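Local coordinates for cell wall surface anchor family protein (Streptococcus agalactiae serogroup V, PDB 3PF2), which builds the shaft of a pilus on the surface of this Gram-positive bacterium as the major (backbone) pilin subunit, at residues 187-190 / 195-198. Sequence-based numbering, arbitrary orientation.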
loop_
_atom_site.group_PDB
_atom_site.type_symbol
_atom_site.label_atom_id
_atom_site.label_comp_id
_atom_site.label_asym_id
_atom_site.label_seq_id
_atom_site.Cartn_x
_atom_site.Cartn_y
_atom_site.Cartn_z
ATOM N N VAL A 187 0.397 2.517 -27.294
ATOM C CA VAL A 187 1.148 2.527 -28.550
ATOM C C VAL A 187 0.699 3.716 -29.400
ATOM O O VAL A 187 -0.513 3.960 -29.569
ATOM C CB VAL A 187 1.058 1.166 -29.300
ATOM C CG1 VAL A 187 -0.390 0.804 -29.646
ATOM C CG2 VAL A 187 1.954 1.194 -30.538
ATOM N N LYS A 188 1.679 4.482 -29.887
ATOM C CA LYS A 188 1.419 5.686 -30.671
ATOM C C LYS A 188 1.491 5.335 -32.152
ATOM O O LYS A 188 2.467 4.749 -32.597
ATOM C CB LYS A 188 2.441 6.776 -30.343
ATOM C CG LYS A 188 2.176 8.136 -31.028
ATOM C CD LYS A 188 0.933 8.820 -30.459
ATOM C CE LYS A 188 0.693 10.202 -31.072
ATOM N NZ LYS A 188 0.339 10.133 -32.530
ATOM N N LYS A 189 0.449 5.689 -32.891
ATOM C CA LYS A 189 0.358 5.347 -34.310
ATOM C C LYS A 189 -0.140 6.537 -35.124
ATOM O O LYS A 189 -0.545 7.560 -34.571
ATOM C CB LYS A 189 -0.575 4.136 -34.519
ATOM C CG LYS A 189 -0.088 2.837 -33.864
ATOM C CD LYS A 189 -1.000 1.669 -34.243
ATOM C CE LYS A 189 -0.601 0.394 -33.533
ATOM N NZ LYS A 189 -1.384 -0.766 -34.086
ATOM N N ASP A 190 -0.090 6.406 -36.448
ATOM C CA ASP A 190 -0.697 7.389 -37.341
ATOM C C ASP A 190 -2.211 7.177 -37.406
ATOM O O ASP A 190 -2.734 6.256 -36.780
ATOM C CB ASP A 190 -0.065 7.305 -38.742
ATOM C CG ASP A 190 -0.285 5.944 -39.424
ATOM O OD1 ASP A 190 -0.728 4.972 -38.777
ATOM O OD2 ASP A 190 -0.010 5.859 -40.642
ATOM N N GLN A 195 1.292 2.538 -39.045
ATOM C CA GLN A 195 2.652 2.597 -38.525
ATOM C C GLN A 195 2.726 3.125 -37.107
ATOM O O GLN A 195 1.866 3.890 -36.672
ATOM C CB GLN A 195 3.557 3.434 -39.428
ATOM C CG GLN A 195 3.153 4.880 -39.546
ATOM C CD GLN A 195 3.848 5.574 -40.695
ATOM O OE1 GLN A 195 5.080 5.560 -40.794
ATOM N NE2 GLN A 195 3.062 6.188 -41.573
ATOM N N THR A 196 3.769 2.708 -36.406
ATOM C CA THR A 196 4.046 3.187 -35.063
ATOM C C THR A 196 4.911 4.434 -35.166
ATOM O O THR A 196 5.651 4.614 -36.149
ATOM C CB THR A 196 4.747 2.114 -34.225
ATOM O OG1 THR A 196 5.933 1.685 -34.907
ATOM C CG2 THR A 196 3.820 0.913 -34.008
ATOM N N LEU A 197 4.802 5.314 -34.175
ATOM C CA LEU A 197 5.479 6.607 -34.231
ATOM C C LEU A 197 6.207 6.879 -32.938
ATOM O O LEU A 197 5.619 6.793 -31.853
ATOM C CB LEU A 197 4.473 7.728 -34.516
ATOM C CG LEU A 197 3.639 7.676 -35.809
ATOM C CD1 LEU A 197 2.569 8.757 -35.787
ATOM C CD2 LEU A 197 4.540 7.836 -37.055
ATOM N N GLY A 198 7.483 7.223 -33.049
ATOM C CA GLY A 198 8.267 7.611 -31.878
ATOM C C GLY A 198 8.291 9.109 -31.665
ATOM O O GLY A 198 8.029 9.884 -32.593
#
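Lys188 and Leu197 meet where the prealbumin-like C-terminal domain of the pilin, consistent with a CNA-B type, Ig-like fold, folds a loop back antiparallel onto the strand that carries residues 187-190, a worked example of a covalent cross-link set beside a short, singly bridged backbone pairing. Lys189 and Thr196 form a single non-hydrogen-bonded bridge, flanked by Leu197 N to Lys188 O (2.9 Å) and by Asp190 N to Gln195 O. The Lys188 side chain can be followed outward. Lys188 CB lies 3.5 Å from Leu197 O, which also accepts a bond from Ser242. CG, anti to the backbone N (chi1 -175°), stays near the same Leu197 O, with Leu197 CB a little farther off. Bends at chi2 and chi4 then turn the chain so that Lys188 NZ comes within 4.2 Å of Leu197 CD1. There NZ is joined to CG of Asn316, an intramolecular isopeptide bond that ties this strand to strand 312-316. Lys188 NZ also gives a weak hydrogen bond to the carbonyl of its own neighbour, Lys189 O, at 3.4 Å. Leu197 CD1 packs against that carbonyl too, and the leucine also touches Asn316, Pro276 and Tyr279, so an apolar side chain flanks the cross-link. Farther along, the carboxylate of the buried Asp190 grips the returning chain with both oxygens. Asp190 OD1 takes the N-H of Thr194 and, from above the carboxylate plane, Gln195 N at 3.2 Å in a nearly straight bond. Carboxylate and amide planes stand 87° apart, and Gln195 NE2, with its partner in the amide plane, reaches Asp190 OD2 at 3.2 Å, also from above the carboxylate plane.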